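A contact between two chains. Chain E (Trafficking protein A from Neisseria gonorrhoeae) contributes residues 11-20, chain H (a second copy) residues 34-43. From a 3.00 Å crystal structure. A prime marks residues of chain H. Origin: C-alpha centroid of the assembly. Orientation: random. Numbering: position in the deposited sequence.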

# COMPACT_ATOMS: atom_id res chain seq x y z
N ALA E 11 30.55 1.13 19.21
CA ALA E 11 30.98 -0.22 18.87
C ALA E 11 31.15 -0.33 17.37
O ALA E 11 32.10 -0.92 16.86
N THR E 12 30.19 0.24 16.67
CA THR E 12 30.20 0.22 15.23
C THR E 12 31.45 0.93 14.73
O THR E 12 32.14 0.45 13.83
N HIS E 13 31.74 2.07 15.34
CA HIS E 13 32.91 2.85 14.95
C HIS E 13 34.15 1.97 15.01
O HIS E 13 34.84 1.81 14.01
N ASN E 14 34.43 1.38 16.16
CA ASN E 14 35.60 0.52 16.29
C ASN E 14 35.60 -0.60 15.26
O ASN E 14 36.61 -0.87 14.63
N ALA E 15 34.45 -1.24 15.08
CA ALA E 15 34.36 -2.31 14.10
C ALA E 15 34.86 -1.82 12.74
O ALA E 15 35.60 -2.52 12.05
N ILE E 16 34.46 -0.60 12.36
CA ILE E 16 34.84 -0.03 11.08
C ILE E 16 36.29 0.39 11.08
O ILE E 16 37.01 0.20 10.11
N LYS E 17 36.72 0.96 12.19
CA LYS E 17 38.10 1.37 12.34
C LYS E 17 38.94 0.09 12.16
O LYS E 17 39.96 0.08 11.46
N PHE E 18 38.50 -1.00 12.78
CA PHE E 18 39.20 -2.27 12.68
C PHE E 18 39.30 -2.75 11.24
O PHE E 18 40.39 -3.00 10.73
N ARG E 19 38.15 -2.89 10.59
CA ARG E 19 38.08 -3.36 9.21
C ARG E 19 39.00 -2.57 8.31
O ARG E 19 39.61 -3.12 7.40
N ALA E 20 39.11 -1.27 8.58
CA ALA E 20 39.94 -0.41 7.77
C ALA E 20 41.41 -0.72 8.00
O ALA E 20 42.19 -0.81 7.05
N ILE H 34 24.05 1.10 7.60
CA ILE H 34 24.92 0.27 6.79
C ILE H 34 26.11 -0.13 7.63
O ILE H 34 26.37 -1.32 7.83
N LEU H 35 26.84 0.87 8.13
CA LEU H 35 27.99 0.61 8.98
C LEU H 35 27.58 -0.36 10.09
O LEU H 35 28.29 -1.32 10.37
N ASP H 36 26.43 -0.10 10.70
CA ASP H 36 25.93 -0.97 11.76
C ASP H 36 25.80 -2.41 11.31
O ASP H 36 26.14 -3.32 12.05
N ASN H 37 25.33 -2.64 10.10
CA ASN H 37 25.20 -4.01 9.62
C ASN H 37 26.56 -4.63 9.39
O ASN H 37 26.75 -5.81 9.68
N ILE H 38 27.50 -3.85 8.87
CA ILE H 38 28.85 -4.35 8.63
C ILE H 38 29.41 -4.90 9.94
O ILE H 38 29.84 -6.05 10.02
N ALA H 39 29.39 -4.07 10.97
CA ALA H 39 29.91 -4.44 12.28
C ALA H 39 29.32 -5.74 12.80
O ALA H 39 30.01 -6.55 13.41
N LYS H 40 28.03 -5.93 12.56
CA LYS H 40 27.31 -7.12 13.01
C LYS H 40 27.78 -8.37 12.27
O LYS H 40 27.82 -9.46 12.83
N ALA H 41 28.14 -8.20 11.01
CA ALA H 41 28.59 -9.31 10.19
C ALA H 41 30.03 -9.65 10.50
O ALA H 41 30.49 -10.77 10.24
N GLN H 42 30.75 -8.67 11.03
CA GLN H 42 32.15 -8.85 11.38
C GLN H 42 32.25 -9.45 12.77
O GLN H 42 33.30 -9.96 13.16
N GLN H 43 31.15 -9.42 13.50
CA GLN H 43 31.09 -9.94 14.85
C GLN H 43 30.57 -11.37 15.01
O GLN H 43 29.66 -11.81 14.31

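Two helices from two copies of the protein cross here at 71°, their axes 8.7 Å apart at closest approach. The register is set where the backbones come nearest, at Ala15 and Ala39′, whose CA atoms lie 5.3 Å apart. On chain E the residues that do the work recur at intervals of three and four, Thr12, Ala15, Ile16 and Arg19, as expected when one face of a helix is used.

Ala11 points toward chain H but stops short of it. Thr12 is the first true contact, buried and directed at the partner. Its m rotamer puts OG1 2.6 Å from Asp36′ OD2, a hydrogen bond in which the threonine hydroxyl is the donor. Asp36′ has its CA-to-CB bond pointing away from chain E, yet its m side chain brings the carboxylate back within reach. The methyl of Thr12 serves the apolar side of the contact: CG2 packs 3.8 Å from Leu35′ CB. One small residue thus supplies both a polar anchor and a hydrophobic surface.

His13 points away, and Asn14 is out of reach. Ala15 then marks the tight crossing, with its CB 3.4 Å from Ala39′ CB. With a single methyl on each side, the two backbones can approach this closely, and here alanine meets alanine at the closest point of the backbones.

Ile16 leaves its helix sideways, but its m, m conformation brings the end of the side chain nearer to the partner. CD1 lies 4.0 Å from Ile38′ CB, and CG1 lies 4.0 Å from Leu35′ CG, so the isoleucine spans two residues about one helical turn apart. Ile38′ is also m, m, while Leu35′ has chi1 in m and chi2 between wells.

Lys17 is out of reach. Phe18, with chi1 in t, points toward chain H but is exposed and barely covered; Gln42′ approaches the edge of its ring, near the ring plane. Arg19 closes the walk. Its first two torsions are t and chi3, at -102°, lies between wells; Arg19 NE sits 3.5 Å from Ile38′ CG2, beside the amide end of Gln42′. That glutamine, the residue most covered by the opposite stretch, reaches across with chi2 in t; its amide is probably turned over in the model, so its polar pairings cannot be assigned.

Read as a design, the contact places its small residues at the crossing, branched aliphatics beside them, and longer polar chains at the margin, with one hydrogen bond from Thr12 to Asp36′.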

# COMPACT_ATOMS: atom_id res chain seq x y z
CB ALA E 11 29.96 -1.23 19.35
CB THR E 12 28.93 0.90 14.71
OG1 THR E 12 27.79 0.13 15.13
CG2 THR E 12 28.95 1.02 13.19
CB HIS E 13 33.08 4.04 15.89
CG HIS E 13 34.08 5.05 15.42
ND1 HIS E 13 34.63 5.99 16.26
CD2 HIS E 13 34.60 5.28 14.20
CE1 HIS E 13 35.44 6.78 15.57
NE2 HIS E 13 35.44 6.37 14.31
CB ASN E 14 35.68 -0.07 17.71
CG ASN E 14 36.11 0.96 18.75
OD1 ASN E 14 36.03 0.70 19.96
ND2 ASN E 14 36.56 2.13 18.30
CB ALA E 15 32.91 -2.79 13.98
CB ILE E 16 33.97 1.18 10.73
CG1 ILE E 16 32.50 0.76 10.77
CG2 ILE E 16 34.30 1.68 9.34
CD1 ILE E 16 32.15 -0.38 9.80
CB LYS E 17 38.30 1.96 13.73
CG LYS E 17 39.40 3.00 13.84
CD LYS E 17 39.69 3.41 15.29
CE LYS E 17 38.44 3.96 15.97
NZ LYS E 17 37.88 5.11 15.19
CB PHE E 18 38.47 -3.34 13.51
CG PHE E 18 39.16 -4.69 13.50
CD1 PHE E 18 40.23 -4.94 14.34
CD2 PHE E 18 38.73 -5.69 12.63
CE1 PHE E 18 40.89 -6.18 14.31
CE2 PHE E 18 39.38 -6.94 12.60
CZ PHE E 18 40.46 -7.18 13.44
CB ARG E 19 36.65 -3.28 8.69
CG ARG E 19 36.53 -3.49 7.19
CD ARG E 19 35.10 -3.24 6.71
NE ARG E 19 34.36 -4.48 6.47
CZ ARG E 19 34.16 -5.01 5.27
NH1 ARG E 19 34.63 -4.40 4.18
NH2 ARG E 19 33.51 -6.16 5.16
CB ALA E 20 39.66 1.05 8.11
CB ILE H 34 25.39 1.02 5.55
CG1 ILE H 34 24.20 1.18 4.59
CG2 ILE H 34 26.55 0.28 4.90
CD1 ILE H 34 24.51 1.92 3.33
CB LEU H 35 28.51 1.91 9.57
CG LEU H 35 29.58 2.65 8.76
CD1 LEU H 35 29.65 2.15 7.35
CD2 LEU H 35 29.28 4.13 8.80
CB ASP H 36 24.58 -0.47 12.27
CG ASP H 36 24.71 0.59 13.35
OD1 ASP H 36 23.66 1.04 13.89
OD2 ASP H 36 25.86 0.99 13.67
CB ASN H 37 24.35 -4.06 8.35
CG ASN H 37 22.89 -3.79 8.63
OD1 ASN H 37 22.43 -3.95 9.76
ND2 ASN H 37 22.15 -3.37 7.61
CB ILE H 38 29.80 -3.22 8.17
CG1 ILE H 38 29.25 -2.53 6.93
CG2 ILE H 38 31.18 -3.80 7.87
CD1 ILE H 38 29.50 -3.31 5.67
CB ALA H 39 29.64 -3.32 13.25
CB LYS H 40 25.81 -6.92 12.79
CG LYS H 40 24.95 -7.29 13.99
CD LYS H 40 23.47 -7.12 13.68
CE LYS H 40 23.11 -5.67 13.38
NZ LYS H 40 23.42 -4.75 14.53
CB ALA H 41 28.45 -8.97 8.72
CB GLN H 42 32.87 -7.50 11.34
CG GLN H 42 33.57 -7.22 10.03
CD GLN H 42 34.13 -5.81 9.94
OE1 GLN H 42 34.67 -5.26 10.91
NE2 GLN H 42 34.03 -5.22 8.75
CB GLN H 43 30.23 -9.01 15.70
CG GLN H 43 29.83 -9.60 17.03
CD GLN H 43 28.81 -8.75 17.76
OE1 GLN H 43 27.74 -8.45 17.23
NE2 GLN H 43 29.13 -8.36 18.99